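Local atomic coordinates of penaeus monodon metallodensovirus major capsid protein (Penaeus monodon metallodensovirus, PDB entry 6WH7), a protein that forms the icosahedral shell of a shrimp densovirus, sixty copies assembling into the capsid that probably encloses and protects the viral genome. Residues A[228-240]-A[325-337]. Numbering follows the deposited sequence.
Sequences FWFGSDYGNAYVP and LWIQSYGSLVSIT
Trp229 N donates to Trp326 O at 2.6 Å, a nearly straight bond almost in line with the carbonyl. Gln328 N returns a bond to Trp229 O at 2.9 Å from above the carbonyl plane, so 229-230 and 327-328 form a short parallel pair. Gly231 N adds a weak bond to Gln328 O at 3.5 Å, beside the CA-H...O contact of Phe230 CA with Gln328 O (3.2 Å). On the side carrying Trp229 and Ile327, the edge of the Trp326 six-membered ring meets the face of the Trp229 five-membered ring in a T-shaped stack, planes at 84°; all three side chains touch Ala118 of strand 118-135, in an antiparallel sheet of the capsid protein.

Beyond the pair the two segments separate around Tyr330. Its ring lies flat on that of Phe230, centroids 3.8 Å apart and planes at 5°. Phe230 CG sits beside its own backbone N (chi1 -64°), which lays the ring against Tyr330. Tyr238 N to Ser332 O and Val334 N to Asn236 O, both 3.0 Å, then rejoin the segments before 335-337 pairs with strand 340-345. Here Val334 CG1 stands over the Tyr238 ring, while Tyr238 OH bonds to Gln345 N.

Thus backbone bonds tie these loop-rich segments on either side of Tyr330 along the chain, and its ring is held between the Phe230 ring and Tyr234 CA, with Ser232 O at its edge.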
ATOM      1  N   PHE A 228      55.005 -65.258 -29.116  1.00 12.59           N
ATOM      2  CA  PHE A 228      55.341 -65.991 -30.319  1.00 12.59           C
ATOM      3  C   PHE A 228      54.328 -67.104 -30.504  1.00 12.59           C
ATOM      4  O   PHE A 228      53.493 -67.363 -29.640  1.00 12.59           O
ATOM      5  CB  PHE A 228      56.758 -66.553 -30.248  1.00 12.62           C
ATOM      6  CG  PHE A 228      56.953 -67.544 -29.155  1.00 12.62           C
ATOM      7  CD1 PHE A 228      56.838 -68.889 -29.399  1.00 12.62           C
ATOM      8  CD2 PHE A 228      57.216 -67.128 -27.877  1.00 12.62           C
ATOM      9  CE1 PHE A 228      57.017 -69.787 -28.403  1.00 12.62           C
ATOM     10  CE2 PHE A 228      57.384 -68.030 -26.876  1.00 12.62           C
ATOM     11  CZ  PHE A 228      57.284 -69.362 -27.141  1.00 12.62           C
ATOM     12  N   TRP A 229      54.407 -67.755 -31.649  1.00 12.31           N
ATOM     13  CA  TRP A 229      53.503 -68.817 -32.045  1.00 12.31           C
ATOM     14  C   TRP A 229      54.298 -70.096 -32.243  1.00 12.31           C
ATOM     15  O   TRP A 229      55.518 -70.118 -32.105  1.00 12.31           O
ATOM     16  CB  TRP A 229      52.778 -68.413 -33.322  1.00 11.49           C
ATOM     17  CG  TRP A 229      51.895 -67.249 -33.129  1.00 11.49           C
ATOM     18  CD1 TRP A 229      52.277 -65.954 -33.038  1.00 11.49           C
ATOM     19  CD2 TRP A 229      50.473 -67.247 -33.108  1.00 11.49           C
ATOM     20  NE1 TRP A 229      51.188 -65.147 -32.896  1.00 11.49           N
ATOM     21  CE2 TRP A 229      50.063 -65.919 -32.948  1.00 11.49           C
ATOM     22  CE3 TRP A 229      49.504 -68.243 -33.189  1.00 11.49           C
ATOM     23  CZ2 TRP A 229      48.732 -65.561 -32.869  1.00 11.49           C
ATOM     24  CZ3 TRP A 229      48.192 -67.886 -33.110  1.00 11.49           C
ATOM     25  CH2 TRP A 229      47.812 -66.560 -32.952  1.00 11.49           C
ATOM     26  N   PHE A 230      53.600 -71.171 -32.575  1.00 13.19           N
ATOM     27  CA  PHE A 230      54.227 -72.447 -32.873  1.00 13.19           C
ATOM     28  C   PHE A 230      53.777 -72.919 -34.243  1.00 13.19           C
ATOM     29  O   PHE A 230      52.620 -72.738 -34.620  1.00 13.19           O
ATOM     30  CB  PHE A 230      53.889 -73.498 -31.828  1.00 12.60           C
ATOM     31  CG  PHE A 230      54.409 -73.181 -30.469  1.00 12.60           C
ATOM     32  CD1 PHE A 230      55.724 -73.419 -30.152  1.00 12.60           C
ATOM     33  CD2 PHE A 230      53.583 -72.657 -29.505  1.00 12.60           C
ATOM     34  CE1 PHE A 230      56.202 -73.128 -28.912  1.00 12.60           C
ATOM     35  CE2 PHE A 230      54.062 -72.370 -28.262  1.00 12.60           C
ATOM     36  CZ  PHE A 230      55.371 -72.611 -27.965  1.00 12.60           C
ATOM     37  N   GLY A 231      54.704 -73.496 -34.993  1.00 14.90           N
ATOM     38  CA  GLY A 231      54.383 -73.982 -36.315  1.00 14.90           C
ATOM     39  C   GLY A 231      54.349 -75.486 -36.452  1.00 14.90           C
ATOM     40  O   GLY A 231      54.039 -75.999 -37.528  1.00 14.90           O
ATOM     41  N   SER A 232      54.662 -76.208 -35.384  1.00 16.24           N
ATOM     42  CA  SER A 232      54.791 -77.654 -35.446  1.00 16.24           C
ATOM     43  C   SER A 232      53.976 -78.281 -34.326  1.00 16.24           C
ATOM     44  O   SER A 232      53.319 -77.591 -33.546  1.00 16.24           O
ATOM     45  CB  SER A 232      56.261 -78.075 -35.356  1.00 18.00           C
ATOM     46  OG  SER A 232      56.384 -79.483 -35.393  1.00 18.00           O
ATOM     47  N   ASP A 233      54.019 -79.607 -34.248  1.00 16.91           N
ATOM     48  CA  ASP A 233      53.298 -80.307 -33.201  1.00 16.91           C
ATOM     49  C   ASP A 233      54.056 -80.233 -31.885  1.00 16.91           C
ATOM     50  O   ASP A 233      55.279 -80.089 -31.858  1.00 16.91           O
ATOM     51  CB  ASP A 233      53.043 -81.763 -33.583  1.00 19.69           C
ATOM     52  CG  ASP A 233      54.313 -82.541 -33.814  1.00 19.69           C
ATOM     53  OD1 ASP A 233      55.403 -81.932 -33.850  1.00 19.69           O
ATOM     54  OD2 ASP A 233      54.224 -83.778 -33.954  1.00 19.69           O
ATOM     55  N   TYR A 234      53.312 -80.322 -30.781  1.00 16.69           N
ATOM     56  CA  TYR A 234      53.946 -80.223 -29.472  1.00 16.69           C
ATOM     57  C   TYR A 234      54.870 -81.404 -29.219  1.00 16.69           C
ATOM     58  O   TYR A 234      56.004 -81.218 -28.771  1.00 16.69           O
ATOM     59  CB  TYR A 234      52.893 -80.073 -28.374  1.00 17.35           C
ATOM     60  CG  TYR A 234      51.876 -81.176 -28.310  1.00 17.35           C
ATOM     61  CD1 TYR A 234      52.094 -82.305 -27.545  1.00 17.35           C
ATOM     62  CD2 TYR A 234      50.690 -81.076 -28.997  1.00 17.35           C
ATOM     63  CE1 TYR A 234      51.168 -83.306 -27.492  1.00 17.35           C
ATOM     64  CE2 TYR A 234      49.765 -82.074 -28.956  1.00 17.35           C
ATOM     65  CZ  TYR A 234      49.999 -83.183 -28.195  1.00 17.35           C
ATOM     66  OH  TYR A 234      49.060 -84.182 -28.146  1.00 17.35           O
ATOM     67  N   GLY A 235      54.426 -82.619 -29.520  1.00 17.41           N
ATOM     68  CA  GLY A 235      55.339 -83.743 -29.513  1.00 17.41           C
ATOM     69  C   GLY A 235      55.944 -84.060 -28.164  1.00 17.41           C
ATOM     70  O   GLY A 235      57.161 -83.954 -28.002  1.00 17.41           O
ATOM     71  N   ASN A 236      55.101 -84.394 -27.190  1.00 16.38           N
ATOM     72  CA  ASN A 236      55.485 -84.637 -25.792  1.00 16.38           C
ATOM     73  C   ASN A 236      56.395 -83.531 -25.260  1.00 16.38           C
ATOM     74  O   ASN A 236      57.439 -83.766 -24.657  1.00 16.38           O
ATOM     75  CB  ASN A 236      56.066 -86.051 -25.570  1.00 17.47           C
ATOM     76  CG  ASN A 236      57.382 -86.321 -26.280  1.00 17.47           C
ATOM     77  OD1 ASN A 236      58.267 -85.483 -26.353  1.00 17.47           O
ATOM     78  ND2 ASN A 236      57.514 -87.534 -26.789  1.00 17.47           N
ATOM     79  N   ALA A 237      55.938 -82.306 -25.451  1.00 15.26           N
ATOM     80  CA  ALA A 237      56.500 -81.123 -24.836  1.00 15.26           C
ATOM     81  C   ALA A 237      55.644 -80.712 -23.651  1.00 15.26           C
ATOM     82  O   ALA A 237      54.435 -80.941 -23.631  1.00 15.26           O
ATOM     83  CB  ALA A 237      56.574 -79.972 -25.836  1.00 14.60           C
ATOM     84  N   TYR A 238      56.285 -80.125 -22.649  1.00 13.69           N
ATOM     85  CA  TYR A 238      55.530 -79.434 -21.621  1.00 13.69           C
ATOM     86  C   TYR A 238      54.801 -78.258 -22.248  1.00 13.69           C
ATOM     87  O   TYR A 238      55.137 -77.807 -23.343  1.00 13.69           O
ATOM     88  CB  TYR A 238      56.445 -78.919 -20.516  1.00 14.37           C
ATOM     89  CG  TYR A 238      57.161 -79.970 -19.721  1.00 14.37           C
ATOM     90  CD1 TYR A 238      56.549 -80.583 -18.646  1.00 14.37           C
ATOM     91  CD2 TYR A 238      58.463 -80.313 -20.011  1.00 14.37           C
ATOM     92  CE1 TYR A 238      57.201 -81.526 -17.906  1.00 14.37           C
ATOM     93  CE2 TYR A 238      59.121 -81.255 -19.272  1.00 14.37           C
ATOM     94  CZ  TYR A 238      58.483 -81.860 -18.221  1.00 14.37           C
ATOM     95  OH  TYR A 238      59.132 -82.809 -17.480  1.00 14.37           O
ATOM     96  N   VAL A 239      53.781 -77.762 -21.558  1.00 13.03           N
ATOM     97  CA  VAL A 239      53.126 -76.570 -22.077  1.00 13.03           C
ATOM     98  C   VAL A 239      54.204 -75.506 -21.948  1.00 13.03           C
ATOM     99  O   VAL A 239      55.051 -75.608 -21.050  1.00 13.03           O
ATOM    100  CB  VAL A 239      51.856 -76.175 -21.307  1.00 12.66           C
ATOM    101  CG1 VAL A 239      51.064 -77.389 -20.838  1.00 12.66           C
ATOM    102  CG2 VAL A 239      52.145 -75.149 -20.257  1.00 12.66           C
ATOM    103  N   PRO A 240      54.249 -74.508 -22.821  1.00 13.07           N
ATOM    104  CA  PRO A 240      55.337 -73.530 -22.760  1.00 13.07           C
ATOM    105  C   PRO A 240      55.453 -72.889 -21.385  1.00 13.07           C
ATOM    106  O   PRO A 240      54.486 -72.359 -20.841  1.00 13.07           O
ATOM    107  CB  PRO A 240      54.937 -72.518 -23.829  1.00 12.86           C
ATOM    108  CG  PRO A 240      54.158 -73.320 -24.793  1.00 12.86           C
ATOM    109  CD  PRO A 240      53.405 -74.320 -24.006  1.00 12.86           C
ATOM    110  N   LEU A 325      60.792 -65.066 -36.646  1.00 14.00           N
ATOM    111  CA  LEU A 325      60.598 -64.057 -35.618  1.00 14.00           C
ATOM    112  C   LEU A 325      59.393 -64.359 -34.744  1.00 14.00           C
ATOM    113  O   LEU A 325      59.430 -64.111 -33.540  1.00 14.00           O
ATOM    114  CB  LEU A 325      60.458 -62.681 -36.261  1.00 14.18           C
ATOM    115  CG  LEU A 325      61.708 -61.821 -36.421  1.00 14.18           C
ATOM    116  CD1 LEU A 325      62.759 -62.555 -37.165  1.00 14.18           C
ATOM    117  CD2 LEU A 325      61.348 -60.569 -37.179  1.00 14.18           C
ATOM    118  N   TRP A 326      58.278 -64.777 -35.326  1.00 13.21           N
ATOM    119  CA  TRP A 326      57.121 -65.123 -34.522  1.00 13.21           C
ATOM    120  C   TRP A 326      56.775 -66.609 -34.461  1.00 13.21           C
ATOM    121  O   TRP A 326      55.900 -66.976 -33.674  1.00 13.21           O
ATOM    122  CB  TRP A 326      55.924 -64.297 -35.006  1.00 13.38           C
ATOM    123  CG  TRP A 326      55.576 -64.527 -36.407  1.00 13.38           C
ATOM    124  CD1 TRP A 326      56.255 -64.105 -37.496  1.00 13.38           C
ATOM    125  CD2 TRP A 326      54.402 -65.165 -36.886  1.00 13.38           C
ATOM    126  NE1 TRP A 326      55.605 -64.491 -38.634  1.00 13.38           N
ATOM    127  CE2 TRP A 326      54.456 -65.140 -38.282  1.00 13.38           C
ATOM    128  CE3 TRP A 326      53.311 -65.769 -36.263  1.00 13.38           C
ATOM    129  CZ2 TRP A 326      53.469 -65.698 -39.067  1.00 13.38           C
ATOM    130  CZ3 TRP A 326      52.340 -66.318 -37.039  1.00 13.38           C
ATOM    131  CH2 TRP A 326      52.419 -66.285 -38.426  1.00 13.38           C
ATOM    132  N   ILE A 327      57.436 -67.484 -35.221  1.00 13.46           N
ATOM    133  CA  ILE A 327      57.106 -68.911 -35.243  1.00 13.46           C
ATOM    134  C   ILE A 327      58.238 -69.683 -34.591  1.00 13.46           C
ATOM    135  O   ILE A 327      59.402 -69.524 -34.974  1.00 13.46           O
ATOM    136  CB  ILE A 327      56.875 -69.446 -36.664  1.00 13.38           C
ATOM    137  CG1 ILE A 327      55.779 -68.681 -37.365  1.00 13.38           C
ATOM    138  CG2 ILE A 327      56.420 -70.879 -36.598  1.00 13.38           C
ATOM    139  CD1 ILE A 327      54.530 -68.867 -36.699  1.00 13.38           C
ATOM    140  N   GLN A 328      57.901 -70.547 -33.639  1.00 13.13           N
ATOM    141  CA  GLN A 328      58.917 -71.221 -32.850  1.00 13.13           C
ATOM    142  C   GLN A 328      58.566 -72.689 -32.697  1.00 13.13           C
ATOM    143  O   GLN A 328      57.407 -73.084 -32.816  1.00 13.13           O
ATOM    144  CB  GLN A 328      59.057 -70.565 -31.477  1.00 14.22           C
ATOM    145  CG  GLN A 328      59.441 -69.108 -31.571  1.00 14.22           C
ATOM    146  CD  GLN A 328      60.750 -68.915 -32.266  1.00 14.22           C
ATOM    147  OE1 GLN A 328      61.725 -69.571 -31.943  1.00 14.22           O
ATOM    148  NE2 GLN A 328      60.770 -68.056 -33.268  1.00 14.22           N
ATOM    149  N   SER A 329      59.590 -73.501 -32.475  1.00 14.07           N
ATOM    150  CA  SER A 329      59.384 -74.871 -32.047  1.00 14.07           C
ATOM    151  C   SER A 329      59.092 -74.911 -30.551  1.00 14.07           C
ATOM    152  O   SER A 329      59.384 -73.971 -29.812  1.00 14.07           O
ATOM    153  CB  SER A 329      60.594 -75.733 -32.403  1.00 14.51           C
ATOM    154  OG  SER A 329      61.771 -75.281 -31.768  1.00 14.51           O
ATOM    155  N   TYR A 330      58.473 -76.000 -30.111  1.00 14.34           N
ATOM    156  CA  TYR A 330      58.145 -76.142 -28.700  1.00 14.34           C
ATOM    157  C   TYR A 330      59.392 -76.285 -27.840  1.00 14.34           C
ATOM    158  O   TYR A 330      60.335 -77.001 -28.186  1.00 14.34           O
ATOM    159  CB  TYR A 330      57.204 -77.318 -28.483  1.00 13.79           C
ATOM    160  CG  TYR A 330      55.769 -76.969 -28.753  1.00 13.79           C
ATOM    161  CD1 TYR A 330      54.969 -76.481 -27.740  1.00 13.79           C
ATOM    162  CD2 TYR A 330      55.222 -77.091 -30.013  1.00 13.79           C
ATOM    163  CE1 TYR A 330      53.662 -76.151 -27.959  1.00 13.79           C
ATOM    164  CE2 TYR A 330      53.905 -76.757 -30.244  1.00 13.79           C
ATOM    165  CZ  TYR A 330      53.131 -76.287 -29.209  1.00 13.79           C
ATOM    166  OH  TYR A 330      51.821 -75.944 -29.409  1.00 13.79           O
ATOM    167  N   GLY A 331      59.376 -75.600 -26.702  1.00 15.38           N
ATOM    168  CA  GLY A 331      60.576 -75.332 -25.944  1.00 15.38           C
ATOM    169  C   GLY A 331      61.262 -76.498 -25.280  1.00 15.38           C
ATOM    170  O   GLY A 331      62.435 -76.772 -25.548  1.00 15.38           O
ATOM    171  N   SER A 332      60.551 -77.190 -24.411  1.00 15.07           N
ATOM    172  CA  SER A 332      61.157 -78.229 -23.604  1.00 15.07           C
ATOM    173  C   SER A 332      60.237 -79.427 -23.587  1.00 15.07           C
ATOM    174  O   SER A 332      59.013 -79.284 -23.552  1.00 15.07           O
ATOM    175  CB  SER A 332      61.416 -77.756 -22.193  1.00 15.04           C
ATOM    176  OG  SER A 332      60.196 -77.483 -21.551  1.00 15.04           O
ATOM    177  N   LEU A 333      60.834 -80.603 -23.613  1.00 15.43           N
ATOM    178  CA  LEU A 333      60.105 -81.842 -23.759  1.00 15.43           C
ATOM    179  C   LEU A 333      60.074 -82.565 -22.428  1.00 15.43           C
ATOM    180  O   LEU A 333      61.015 -82.481 -21.637  1.00 15.43           O
ATOM    181  CB  LEU A 333      60.761 -82.732 -24.809  1.00 15.23           C
ATOM    182  CG  LEU A 333      60.969 -82.098 -26.176  1.00 15.23           C
ATOM    183  CD1 LEU A 333      61.635 -83.089 -27.095  1.00 15.23           C
ATOM    184  CD2 LEU A 333      59.680 -81.591 -26.753  1.00 15.23           C
ATOM    185  N   VAL A 334      58.978 -83.272 -22.177  1.00 16.81           N
ATOM    186  CA  VAL A 334      58.990 -84.230 -21.090  1.00 16.81           C
ATOM    187  C   VAL A 334      59.978 -85.327 -21.449  1.00 16.81           C
ATOM    188  O   VAL A 334      60.168 -85.663 -22.623  1.00 16.81           O
ATOM    189  CB  VAL A 334      57.583 -84.794 -20.833  1.00 16.40           C
ATOM    190  CG1 VAL A 334      56.633 -83.677 -20.549  1.00 16.40           C
ATOM    191  CG2 VAL A 334      57.101 -85.565 -22.014  1.00 16.40           C
ATOM    192  N   SER A 335      60.640 -85.874 -20.443  1.00 19.25           N
ATOM    193  CA  SER A 335      61.634 -86.900 -20.706  1.00 19.25           C
ATOM    194  C   SER A 335      60.911 -88.210 -20.979  1.00 19.25           C
ATOM    195  O   SER A 335      60.231 -88.745 -20.102  1.00 19.25           O
ATOM    196  CB  SER A 335      62.589 -87.030 -19.526  1.00 19.67           C
ATOM    197  OG  SER A 335      63.555 -88.032 -19.766  1.00 19.67           O
ATOM    198  N   ILE A 336      61.068 -88.726 -22.193  1.00 22.05           N
ATOM    199  CA  ILE A 336      60.383 -89.926 -22.648  1.00 22.05           C
ATOM    200  C   ILE A 336      61.427 -90.877 -23.199  1.00 22.05           C
ATOM    201  O   ILE A 336      62.227 -90.492 -24.058  1.00 22.05           O
ATOM    202  CB  ILE A 336      59.342 -89.626 -23.741  1.00 20.39           C
ATOM    203  CG1 ILE A 336      58.317 -88.608 -23.278  1.00 20.39           C
ATOM    204  CG2 ILE A 336      58.620 -90.888 -24.134  1.00 20.39           C
ATOM    205  CD1 ILE A 336      57.509 -89.079 -22.173  1.00 20.39           C
ATOM    206  N   THR A 337      61.423 -92.107 -22.714  1.00 24.61           N
ATOM    207  CA  THR A 337      62.086 -93.198 -23.403  1.00 24.61           C
ATOM    208  C   THR A 337      61.047 -94.275 -23.651  1.00 24.61           C
ATOM    209  O   THR A 337      60.229 -94.573 -22.776  1.00 24.61           O
ATOM    210  CB  THR A 337      63.290 -93.747 -22.624  1.00 25.39           C
ATOM    211  OG1 THR A 337      64.010 -94.663 -23.454  1.00 25.39           O
ATOM    212  CG2 THR A 337      62.861 -94.467 -21.365  1.00 25.39           C
TER